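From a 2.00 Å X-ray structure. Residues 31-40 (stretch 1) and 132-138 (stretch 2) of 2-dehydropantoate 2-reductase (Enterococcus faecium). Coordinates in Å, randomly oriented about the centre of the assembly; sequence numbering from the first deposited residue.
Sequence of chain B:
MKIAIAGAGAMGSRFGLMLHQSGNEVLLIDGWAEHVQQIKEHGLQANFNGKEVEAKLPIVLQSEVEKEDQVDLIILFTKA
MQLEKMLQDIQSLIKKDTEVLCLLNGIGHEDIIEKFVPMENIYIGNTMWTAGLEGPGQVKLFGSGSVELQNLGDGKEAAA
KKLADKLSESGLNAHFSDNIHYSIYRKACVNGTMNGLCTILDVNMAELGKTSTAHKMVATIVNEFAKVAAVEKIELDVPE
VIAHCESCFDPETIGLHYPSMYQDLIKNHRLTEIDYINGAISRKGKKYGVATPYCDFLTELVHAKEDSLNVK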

ATOM      1  N   GLY B  31      21.645  28.859   0.421  1.00 33.83           N
ATOM      2  CA  GLY B  31      22.337  27.994   1.368  1.00 35.22           C
ATOM      3  C   GLY B  31      23.703  27.521   0.919  1.00 37.26           C
ATOM      4  O   GLY B  31      24.436  26.932   1.713  1.00 41.53           O
ATOM      5  N   TRP B  32      24.055  27.767  -0.339  1.00 38.41           N
ATOM      6  CA  TRP B  32      25.336  27.318  -0.879  1.00 40.57           C
ATOM      7  C   TRP B  32      26.422  28.360  -0.576  1.00 42.09           C
ATOM      8  O   TRP B  32      26.518  29.388  -1.245  1.00 41.41           O
ATOM      9  CB  TRP B  32      25.212  27.028  -2.387  1.00 41.25           C
ATOM     10  CG  TRP B  32      26.469  26.542  -3.049  1.00 43.23           C
ATOM     11  CD1 TRP B  32      27.559  25.983  -2.437  1.00 44.29           C
ATOM     12  CD2 TRP B  32      26.760  26.549  -4.460  1.00 44.65           C
ATOM     13  NE1 TRP B  32      28.514  25.667  -3.375  1.00 45.33           N
ATOM     14  CE2 TRP B  32      28.053  26.004  -4.622  1.00 45.06           C
ATOM     15  CE3 TRP B  32      26.060  26.976  -5.601  1.00 44.52           C
ATOM     16  CZ2 TRP B  32      28.657  25.866  -5.878  1.00 45.58           C
ATOM     17  CZ3 TRP B  32      26.667  26.847  -6.848  1.00 45.23           C
ATOM     18  CH2 TRP B  32      27.950  26.289  -6.975  1.00 45.30           C
ATOM     19  N   ALA B  33      27.250  28.065   0.428  1.00 44.40           N
ATOM     20  CA  ALA B  33      28.244  29.007   0.960  1.00 44.55           C
ATOM     21  C   ALA B  33      29.190  29.587  -0.086  1.00 46.25           C
ATOM     22  O   ALA B  33      29.491  30.777  -0.048  1.00 47.18           O
ATOM     23  CB  ALA B  33      29.052  28.353   2.075  1.00 46.30           C
ATOM     24  N   GLU B  34      29.662  28.756  -1.009  1.00 47.85           N
ATOM     25  CA  GLU B  34      30.591  29.218  -2.045  1.00 48.51           C
ATOM     26  C   GLU B  34      29.885  30.161  -3.023  1.00 45.06           C
ATOM     27  O   GLU B  34      30.500  31.079  -3.571  1.00 45.88           O
ATOM     28  CB  GLU B  34      31.162  28.044  -2.837  1.00 52.68           C
ATOM     29  CG  GLU B  34      31.765  26.895  -2.039  1.00 57.33           C
ATOM     30  CD  GLU B  34      32.094  25.702  -2.927  1.00 61.33           C
ATOM     31  OE1 GLU B  34      32.310  25.906  -4.152  1.00 62.26           O
ATOM     32  OE2 GLU B  34      32.129  24.562  -2.404  1.00 64.50           O
ATOM     33  N   HIS B  35      28.601  29.887  -3.259  1.00 42.08           N
ATOM     34  CA  HIS B  35      27.736  30.723  -4.111  1.00 38.28           C
ATOM     35  C   HIS B  35      27.571  32.107  -3.497  1.00 36.91           C
ATOM     36  O   HIS B  35      27.760  33.119  -4.163  1.00 36.21           O
ATOM     37  CB  HIS B  35      26.364  30.060  -4.242  1.00 35.21           C
ATOM     38  CG  HIS B  35      25.492  30.632  -5.321  1.00 33.66           C
ATOM     39  ND1 HIS B  35      25.959  30.929  -6.581  1.00 33.74           N
ATOM     40  CD2 HIS B  35      24.170  30.913  -5.339  1.00 31.32           C
ATOM     41  CE1 HIS B  35      24.968  31.389  -7.325  1.00 32.96           C
ATOM     42  NE2 HIS B  35      23.871  31.389  -6.593  1.00 30.76           N
ATOM     43  N   VAL B  36      27.236  32.118  -2.208  1.00 36.41           N
ATOM     44  CA  VAL B  36      27.032  33.349  -1.457  1.00 36.18           C
ATOM     45  C   VAL B  36      28.317  34.185  -1.445  1.00 37.13           C
ATOM     46  O   VAL B  36      28.287  35.382  -1.733  1.00 36.15           O
ATOM     47  CB  VAL B  36      26.561  33.049  -0.013  1.00 35.97           C
ATOM     48  CG1 VAL B  36      26.521  34.319   0.831  1.00 35.59           C
ATOM     49  CG2 VAL B  36      25.187  32.385  -0.027  1.00 35.23           C
ATOM     50  N   GLN B  37      29.437  33.546  -1.122  1.00 37.97           N
ATOM     51  CA  GLN B  37      30.721  34.235  -1.001  1.00 39.83           C
ATOM     52  C   GLN B  37      31.189  34.810  -2.340  1.00 38.92           C
ATOM     53  O   GLN B  37      31.697  35.931  -2.395  1.00 37.60           O
ATOM     54  CB  GLN B  37      31.776  33.276  -0.427  1.00 43.16           C
ATOM     55  CG  GLN B  37      33.098  33.929  -0.064  1.00 46.05           C
ATOM     56  CD  GLN B  37      32.946  34.965   1.018  1.00 48.49           C
ATOM     57  OE1 GLN B  37      32.436  34.678   2.102  1.00 51.56           O
ATOM     58  NE2 GLN B  37      33.377  36.183   0.731  1.00 50.95           N
ATOM     59  N   GLN B  38      31.016  34.050  -3.418  1.00 39.50           N
ATOM     60  CA  GLN B  38      31.422  34.526  -4.751  1.00 41.42           C
ATOM     61  C   GLN B  38      30.640  35.771  -5.152  1.00 39.49           C
ATOM     62  O   GLN B  38      31.223  36.746  -5.618  1.00 40.31           O
ATOM     63  CB  GLN B  38      31.325  33.422  -5.821  1.00 43.06           C
ATOM     64  CG  GLN B  38      32.570  32.556  -5.899  1.00 44.60           C
ATOM     65  CD  GLN B  38      33.834  33.353  -6.087  1.00 47.32           C
ATOM     66  OE1 GLN B  38      33.999  34.042  -7.099  1.00 49.11           O
ATOM     67  NE2 GLN B  38      34.747  33.248  -5.135  1.00 48.68           N
ATOM     68  N   ILE B  39      29.325  35.744  -4.932  1.00 38.27           N
ATOM     69  CA  ILE B  39      28.464  36.890  -5.246  1.00 36.44           C
ATOM     70  C   ILE B  39      28.775  38.084  -4.333  1.00 36.17           C
ATOM     71  O   ILE B  39      28.764  39.214  -4.786  1.00 34.10           O
ATOM     72  CB  ILE B  39      26.960  36.515  -5.184  1.00 34.92           C
ATOM     73  CG1 ILE B  39      26.640  35.504  -6.292  1.00 35.16           C
ATOM     74  CG2 ILE B  39      26.079  37.758  -5.335  1.00 33.81           C
ATOM     75  CD1 ILE B  39      25.324  34.778  -6.136  1.00 34.55           C
ATOM     76  N   LYS B  40      29.066  37.833  -3.060  1.00 37.70           N
ATOM     77  CA  LYS B  40      29.469  38.912  -2.158  1.00 38.98           C
ATOM     78  C   LYS B  40      30.721  39.606  -2.692  1.00 40.71           C
ATOM     79  O   LYS B  40      30.754  40.826  -2.802  1.00 40.71           O
ATOM     80  CB  LYS B  40      29.733  38.398  -0.735  1.00 39.28           C
ATOM     81  CG  LYS B  40      28.500  38.272   0.147  1.00 38.22           C
ATOM     82  CD  LYS B  40      28.875  37.721   1.516  1.00 38.74           C
ATOM     83  CE  LYS B  40      27.653  37.472   2.388  1.00 38.96           C
ATOM     84  NZ  LYS B  40      27.964  36.641   3.592  1.00 39.89           N
ATOM     85  N   GLY B 132      20.689  28.691 -16.421  1.00 34.73           N
ATOM     86  CA  GLY B 132      21.728  27.717 -16.094  1.00 36.64           C
ATOM     87  C   GLY B 132      22.719  28.244 -15.086  1.00 38.13           C
ATOM     88  O   GLY B 132      23.180  29.376 -15.215  1.00 38.80           O
ATOM     89  N   LEU B 133      23.055  27.416 -14.094  1.00 40.83           N
ATOM     90  CA  LEU B 133      24.077  27.746 -13.104  1.00 43.99           C
ATOM     91  C   LEU B 133      25.421  27.119 -13.505  1.00 46.78           C
ATOM     92  O   LEU B 133      25.625  25.920 -13.347  1.00 48.04           O
ATOM     93  CB  LEU B 133      23.635  27.264 -11.721  1.00 44.82           C
ATOM     94  CG  LEU B 133      24.371  27.775 -10.478  1.00 46.35           C
ATOM     95  CD1 LEU B 133      24.489  29.289 -10.473  1.00 47.14           C
ATOM     96  CD2 LEU B 133      23.657  27.301  -9.219  1.00 46.60           C
ATOM     97  N   GLU B 134      26.330  27.943 -14.027  1.00 49.89           N
ATOM     98  CA  GLU B 134      27.628  27.475 -14.529  1.00 52.63           C
ATOM     99  C   GLU B 134      28.584  27.160 -13.389  1.00 54.01           C
ATOM    100  O   GLU B 134      29.317  26.167 -13.431  1.00 57.74           O
ATOM    101  CB  GLU B 134      28.261  28.529 -15.444  1.00 54.67           C
ATOM    102  CG  GLU B 134      27.432  28.874 -16.676  1.00 57.03           C
ATOM    103  CD  GLU B 134      27.592  27.860 -17.796  1.00 59.31           C
ATOM    104  OE1 GLU B 134      28.693  27.809 -18.385  1.00 61.29           O
ATOM    105  OE2 GLU B 134      26.626  27.122 -18.093  1.00 58.52           O
ATOM    106  N   GLY B 135      28.589  28.023 -12.380  1.00 52.45           N
ATOM    107  CA  GLY B 135      29.429  27.839 -11.203  1.00 51.86           C
ATOM    108  C   GLY B 135      28.986  28.785 -10.107  1.00 51.27           C
ATOM    109  O   GLY B 135      27.996  29.492 -10.277  1.00 51.21           O
ATOM    110  N   PRO B 136      29.704  28.798  -8.970  1.00 50.26           N
ATOM    111  CA  PRO B 136      29.363  29.742  -7.908  1.00 48.14           C
ATOM    112  C   PRO B 136      29.385  31.184  -8.411  1.00 44.52           C
ATOM    113  O   PRO B 136      30.418  31.663  -8.866  1.00 44.90           O
ATOM    114  CB  PRO B 136      30.450  29.511  -6.842  1.00 49.81           C
ATOM    115  CG  PRO B 136      31.463  28.593  -7.446  1.00 51.71           C
ATOM    116  CD  PRO B 136      30.786  27.878  -8.577  1.00 51.90           C
ATOM    117  N   GLY B 137      28.229  31.839  -8.394  1.00 41.11           N
ATOM    118  CA  GLY B 137      28.109  33.247  -8.757  1.00 38.82           C
ATOM    119  C   GLY B 137      28.131  33.458 -10.253  1.00 37.86           C
ATOM    120  O   GLY B 137      28.338  34.574 -10.717  1.00 36.16           O
ATOM    121  N   GLN B 138      27.885  32.385 -11.002  1.00 39.86           N
ATOM    122  CA  GLN B 138      27.978  32.401 -12.467  1.00 41.10           C
ATOM    123  C   GLN B 138      26.726  31.778 -13.079  1.00 38.99           C
ATOM    124  O   GLN B 138      26.446  30.594 -12.865  1.00 37.97           O
ATOM    125  CB  GLN B 138      29.224  31.649 -12.957  1.00 43.13           C
ATOM    126  CG  GLN B 138      30.450  32.512 -13.213  1.00 45.89           C
ATOM    127  CD  GLN B 138      30.367  33.303 -14.515  1.00 48.01           C
ATOM    128  OE1 GLN B 138      29.313  33.386 -15.156  1.00 49.79           O
ATOM    129  NE2 GLN B 138      31.491  33.888 -14.917  1.00 50.50           N
TER

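Stretch 1 enters a helix at Ala33, with Trp32 at the N-cap position; the i to i+4 bonds begin with Val36 N to Trp32 O (3.0 Å) and continue through Lys40 N to Val36 O (2.9 Å). Stretch 2 runs as a strand from Gly132 to Gly135 and then reverses in a type II turn, Gly135 to Gln138, closed by Gln138 N to Gly135 O at 3.0 Å. Glu134 N also reaches Gln138 O at 2.9 Å. The turn meets the helix closely: the CA atoms of His35 and Pro136 lie 4.2 Å apart, those of Ile39 and Gly137 5.1 Å.

One hydrogen bond joins the two stretches. Gly137 N donates to His35 ND1 at 3.0 Å with an N-H...acceptor angle of 148°, and the donor lies at the edge of the imidazole, near its plane, where the ND1 lone pair is directed. ND1 therefore acts as acceptor, while NE2 is hydrogen-bonded elsewhere in the structure. The His35 CA-to-CB bond points sideways, but chi1 of -167° (t) helps bring the ring nearer to the turn.

Gly137 suits its place on two counts. Its phi of 78° favours glycine, and an ideal CB would sit only 3.2 Å from Gln38 CB and 3.5 Å from Ile39 CG1. Without one, Ile39 CG1 packs 3.7 Å from Gly137 CA.

Pro136, the residue with the largest covered area (94 Å²), touches several helix residues. Its CB lies 3.6 Å from Glu34 O and 3.8 Å from Gln38 CG, and its CD is 3.6 Å from Trp32 CH2. The indole also meets Leu133, whose CD2 approaches Trp32 CZ3 at 3.9 Å, at the ring edge and near its plane. Leu133 CD1 lies 3.8 Å from His35 CE1, so the two methyls of one leucine contact different aromatic rings.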